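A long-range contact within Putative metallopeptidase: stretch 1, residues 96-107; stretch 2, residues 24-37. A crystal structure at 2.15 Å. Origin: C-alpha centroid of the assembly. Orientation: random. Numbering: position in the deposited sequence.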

# COMPACT_ATOMS: atom_id res chain seq x y z
N PRO A 96 -3.92 -5.36 16.42
CA PRO A 96 -5.03 -5.60 15.60
C PRO A 96 -5.17 -4.50 14.54
O PRO A 96 -4.88 -3.34 14.83
CB PRO A 96 -6.21 -5.59 16.58
CG PRO A 96 -5.73 -5.01 17.83
CD PRO A 96 -4.30 -4.65 17.66
N LYS A 97 -5.62 -4.88 13.34
CA LYS A 97 -5.68 -3.94 12.21
C LYS A 97 -6.62 -4.56 11.19
O LYS A 97 -6.52 -5.77 10.92
CB LYS A 97 -4.27 -3.72 11.60
CG LYS A 97 -3.94 -2.34 10.89
CD LYS A 97 -3.33 -1.28 11.86
CE LYS A 97 -2.11 -0.45 11.25
NZ LYS A 97 -2.35 1.00 10.67
N ARG A 98 -7.51 -3.74 10.64
CA ARG A 98 -8.29 -4.07 9.48
C ARG A 98 -7.63 -3.47 8.28
O ARG A 98 -7.45 -2.23 8.18
CB ARG A 98 -9.73 -3.58 9.63
CG ARG A 98 -10.43 -4.22 10.85
CD ARG A 98 -11.78 -3.58 11.24
NE ARG A 98 -12.70 -3.44 10.09
CZ ARG A 98 -13.63 -4.33 9.67
NH1 ARG A 98 -13.87 -5.50 10.32
NH2 ARG A 98 -14.36 -4.02 8.57
N VAL A 99 -7.23 -4.35 7.37
CA VAL A 99 -6.46 -3.95 6.19
C VAL A 99 -7.29 -4.23 4.95
O VAL A 99 -7.62 -5.39 4.69
CB VAL A 99 -5.16 -4.71 6.09
CG1 VAL A 99 -4.40 -4.28 4.80
CG2 VAL A 99 -4.34 -4.41 7.29
N GLY A 100 -7.69 -3.18 4.26
CA GLY A 100 -8.43 -3.30 3.00
C GLY A 100 -7.53 -3.76 1.85
O GLY A 100 -6.34 -3.51 1.91
N PHE A 101 -8.09 -4.39 0.82
CA PHE A 101 -7.38 -4.76 -0.38
C PHE A 101 -8.23 -4.54 -1.60
O PHE A 101 -9.43 -4.46 -1.50
CB PHE A 101 -6.82 -6.22 -0.32
CG PHE A 101 -7.87 -7.26 -0.28
CD1 PHE A 101 -8.31 -7.87 -1.45
CD2 PHE A 101 -8.38 -7.71 0.94
CE1 PHE A 101 -9.31 -8.84 -1.42
CE2 PHE A 101 -9.33 -8.70 0.96
CZ PHE A 101 -9.80 -9.26 -0.23
N GLU A 102 -7.61 -4.43 -2.75
CA GLU A 102 -8.36 -4.08 -3.92
C GLU A 102 -9.00 -5.37 -4.51
O GLU A 102 -8.42 -6.11 -5.33
CB GLU A 102 -7.44 -3.40 -4.91
CG GLU A 102 -6.83 -2.17 -4.40
CD GLU A 102 -5.91 -1.54 -5.45
OE1 GLU A 102 -4.71 -1.93 -5.53
OE2 GLU A 102 -6.39 -0.66 -6.20
N ALA A 103 -10.22 -5.62 -4.11
CA ALA A 103 -10.82 -6.93 -4.40
C ALA A 103 -11.19 -7.04 -5.89
O ALA A 103 -11.31 -8.11 -6.44
CB ALA A 103 -12.09 -7.16 -3.50
N ASP A 104 -11.34 -5.89 -6.54
CA ASP A 104 -11.59 -5.87 -7.95
C ASP A 104 -10.35 -6.20 -8.79
O ASP A 104 -10.48 -6.39 -10.01
CB ASP A 104 -12.06 -4.46 -8.38
CG ASP A 104 -13.45 -4.11 -7.88
OD1 ASP A 104 -14.16 -5.02 -7.35
OD2 ASP A 104 -13.82 -2.92 -8.04
N TYR A 105 -9.16 -6.18 -8.17
CA TYR A 105 -7.94 -6.36 -8.91
C TYR A 105 -7.13 -7.56 -8.48
O TYR A 105 -6.37 -8.11 -9.27
CB TYR A 105 -7.05 -5.11 -8.83
CG TYR A 105 -7.71 -3.88 -9.40
CD1 TYR A 105 -7.48 -3.48 -10.71
CD2 TYR A 105 -8.61 -3.14 -8.65
CE1 TYR A 105 -8.11 -2.34 -11.24
CE2 TYR A 105 -9.20 -2.02 -9.15
CZ TYR A 105 -8.93 -1.62 -10.45
OH TYR A 105 -9.58 -0.53 -10.95
N LEU A 106 -7.23 -7.97 -7.24
CA LEU A 106 -6.46 -9.13 -6.82
C LEU A 106 -7.19 -10.40 -7.27
O LEU A 106 -8.46 -10.46 -7.26
CB LEU A 106 -6.34 -9.08 -5.32
CG LEU A 106 -5.13 -9.65 -4.66
CD1 LEU A 106 -3.86 -8.99 -5.20
CD2 LEU A 106 -5.36 -9.50 -3.17
N SER A 107 -6.44 -11.42 -7.68
CA SER A 107 -7.03 -12.67 -8.04
C SER A 107 -7.27 -13.50 -6.79
O SER A 107 -6.66 -13.28 -5.78
CB SER A 107 -6.09 -13.44 -8.91
OG SER A 107 -4.91 -13.65 -8.20
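Stretch 2, residues 24-37: KRIDAMLVTHLTHI

Stretch 2 lies alongside stretch 1 as a parallel β-strand neighbour, pinned at its start by Arg98 and Asp27 and at its end by Glu102, whose carboxylate receives the turn into a helix. The strand of residues 28-31 runs in the same direction as strand 97-102, with a crossing angle of -32° and axes that approach to 4.6 Å.

Before the strand, Arg25, the first residue after a helix, has positive phi (55/54) in a Schellman motif. Its carbonyl is taken by Arg98, with two donors: NE of Arg98 lies 2.9 Å from O of Arg25, and NH2 of Arg98 lies 3.0 Å from the same O. Ile26 is extended at -139/161, and Asp27 then turns to -97/-18 and pairs with Arg98 twice. N of Asp27 donates to O of Arg98 at 2.8 Å, while N of Arg98 donates to OD2 of Asp27 at 2.8 Å, so a side chain answers a backbone amide.

From Ala28 to Val31 the backbone is extended, and the register sets Val99 beside Ala28 (CA to CA 4.9 Å) and Gly100 beside Met29 (CA to CA 4.7 Å). Gly100 carries the ladder: its N donates to O of Ala28 at 2.8 Å, and its O accepts from N of Leu30 at 3.0 Å. The same residue leaves room on the sheet face of Met29, a selenomethionine; a CB here would stand 2.6 Å from CD1 of Ile26, a clash, and 3.0 Å from SE of Met29. On the other face, CG1 of Val99 packs 4.1 Å from CB of Leu30.

Toward the end of the strand, direct backbone pairing gives way to water and side chain. A water donates to O of Leu30 at 2.8 Å and accepts from N of Glu102 at 2.9 Å; it also bonds to OG1 of Thr32 at 2.8 Å. Glu102 points toward stretch 2 and spends both oxygens there: OE1 accepts from N of Thr32 at 2.7 Å and from N of His33 at 2.8 Å, and OE2 accepts from ND1 of His36 at 2.5 Å. One carboxylate thus ties the N-cap residue, His33, to the first turn of the helix.

Tyr105 completes the contact. Its ring meets that of His33 obliquely, with CD1 of Tyr105 3.2 Å from ND1 of His33, and receives the edge of His36 on its face.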

# COMPACT_ATOMS: atom_id res chain seq x y z
N LYS A 24 -14.88 3.30 4.87
CA LYS A 24 -14.81 1.93 4.35
C LYS A 24 -14.61 0.96 5.53
O LYS A 24 -14.52 -0.26 5.33
CB LYS A 24 -13.69 1.80 3.30
CG LYS A 24 -14.02 2.34 1.87
CD LYS A 24 -12.71 2.79 1.09
CE LYS A 24 -13.02 3.52 -0.27
NZ LYS A 24 -12.50 2.87 -1.56
N ARG A 25 -14.57 1.52 6.76
CA ARG A 25 -14.33 0.78 7.97
C ARG A 25 -13.05 -0.06 7.95
O ARG A 25 -13.12 -1.26 8.20
CB ARG A 25 -15.55 -0.12 8.25
N ILE A 26 -11.90 0.57 7.66
CA ILE A 26 -10.58 -0.08 7.67
C ILE A 26 -9.53 0.85 8.29
O ILE A 26 -9.74 2.05 8.35
CB ILE A 26 -10.11 -0.47 6.24
CG1 ILE A 26 -10.34 0.67 5.25
CG2 ILE A 26 -10.89 -1.72 5.73
CD1 ILE A 26 -9.85 0.32 3.75
N ASP A 27 -8.41 0.29 8.73
CA ASP A 27 -7.31 1.00 9.33
C ASP A 27 -6.17 1.31 8.37
O ASP A 27 -5.30 2.09 8.69
CB ASP A 27 -6.72 0.13 10.43
CG ASP A 27 -7.71 -0.11 11.58
OD1 ASP A 27 -8.23 0.89 12.10
OD2 ASP A 27 -8.00 -1.26 11.95
N ALA A 28 -6.13 0.62 7.25
CA ALA A 28 -5.09 0.75 6.28
C ALA A 28 -5.57 0.14 4.97
O ALA A 28 -6.46 -0.73 4.94
CB ALA A 28 -3.91 0.04 6.73
N MSE A 29 -4.96 0.61 3.90
CA MSE A 29 -5.26 0.14 2.60
C MSE A 29 -3.98 -0.38 1.98
O MSE A 29 -2.93 0.27 1.96
CB MSE A 29 -5.87 1.27 1.80
CG MSE A 29 -6.26 0.90 0.42
SE MSE A 29 -7.96 -0.26 0.40
CE MSE A 29 -9.07 0.93 -0.93
N LEU A 30 -4.06 -1.60 1.46
CA LEU A 30 -2.99 -2.23 0.71
C LEU A 30 -3.30 -2.08 -0.78
O LEU A 30 -4.28 -2.62 -1.30
CB LEU A 30 -2.96 -3.70 1.05
CG LEU A 30 -1.98 -4.59 0.23
CD1 LEU A 30 -0.56 -4.08 0.37
CD2 LEU A 30 -2.02 -6.00 0.69
N VAL A 31 -2.49 -1.32 -1.48
CA VAL A 31 -2.70 -1.07 -2.89
C VAL A 31 -1.76 -1.95 -3.69
O VAL A 31 -0.55 -1.94 -3.47
CB VAL A 31 -2.33 0.40 -3.15
CG1 VAL A 31 -2.64 0.78 -4.63
CG2 VAL A 31 -3.12 1.30 -2.16
N THR A 32 -2.30 -2.79 -4.55
CA THR A 32 -1.51 -3.65 -5.33
C THR A 32 -1.60 -3.36 -6.84
O THR A 32 -0.72 -3.77 -7.62
CB THR A 32 -1.91 -5.16 -5.03
OG1 THR A 32 -3.33 -5.33 -5.16
CG2 THR A 32 -1.43 -5.62 -3.60
N HIS A 33 -2.63 -2.68 -7.28
CA HIS A 33 -2.72 -2.36 -8.73
C HIS A 33 -1.72 -1.25 -9.11
O HIS A 33 -1.66 -0.19 -8.46
CB HIS A 33 -4.14 -1.93 -9.06
CG HIS A 33 -4.39 -1.64 -10.54
ND1 HIS A 33 -4.48 -2.64 -11.49
CD2 HIS A 33 -4.58 -0.48 -11.20
CE1 HIS A 33 -4.73 -2.11 -12.68
NE2 HIS A 33 -4.79 -0.79 -12.54
N LEU A 34 -0.89 -1.48 -10.11
CA LEU A 34 0.28 -0.65 -10.33
C LEU A 34 -0.06 0.79 -10.67
O LEU A 34 0.67 1.69 -10.24
CB LEU A 34 1.24 -1.25 -11.39
CG LEU A 34 2.42 -2.13 -10.82
CD1 LEU A 34 3.31 -1.41 -9.99
CD2 LEU A 34 2.07 -3.32 -9.99
N THR A 35 -1.07 1.04 -11.51
CA THR A 35 -1.38 2.42 -11.90
C THR A 35 -1.87 3.18 -10.66
O THR A 35 -1.61 4.37 -10.52
CB THR A 35 -2.43 2.48 -13.02
OG1 THR A 35 -3.69 2.02 -12.54
CG2 THR A 35 -1.99 1.57 -14.21
N HIS A 36 -2.52 2.47 -9.75
CA HIS A 36 -2.91 3.05 -8.45
C HIS A 36 -1.71 3.39 -7.62
O HIS A 36 -1.62 4.53 -7.10
CB HIS A 36 -3.90 2.19 -7.68
CG HIS A 36 -5.21 2.01 -8.39
ND1 HIS A 36 -6.14 1.07 -8.01
CD2 HIS A 36 -5.73 2.64 -9.47
CE1 HIS A 36 -7.15 1.09 -8.85
NE2 HIS A 36 -6.94 2.05 -9.74
N ILE A 37 -0.71 2.52 -7.59
CA ILE A 37 0.52 2.82 -6.79
C ILE A 37 1.23 4.05 -7.38
O ILE A 37 1.78 4.94 -6.67
CB ILE A 37 1.41 1.60 -6.74
CG1 ILE A 37 0.77 0.47 -5.91
CG2 ILE A 37 2.76 1.99 -6.33
CD1 ILE A 37 1.34 -0.90 -6.13
O HOH W 1 -4.81 -4.97 -2.79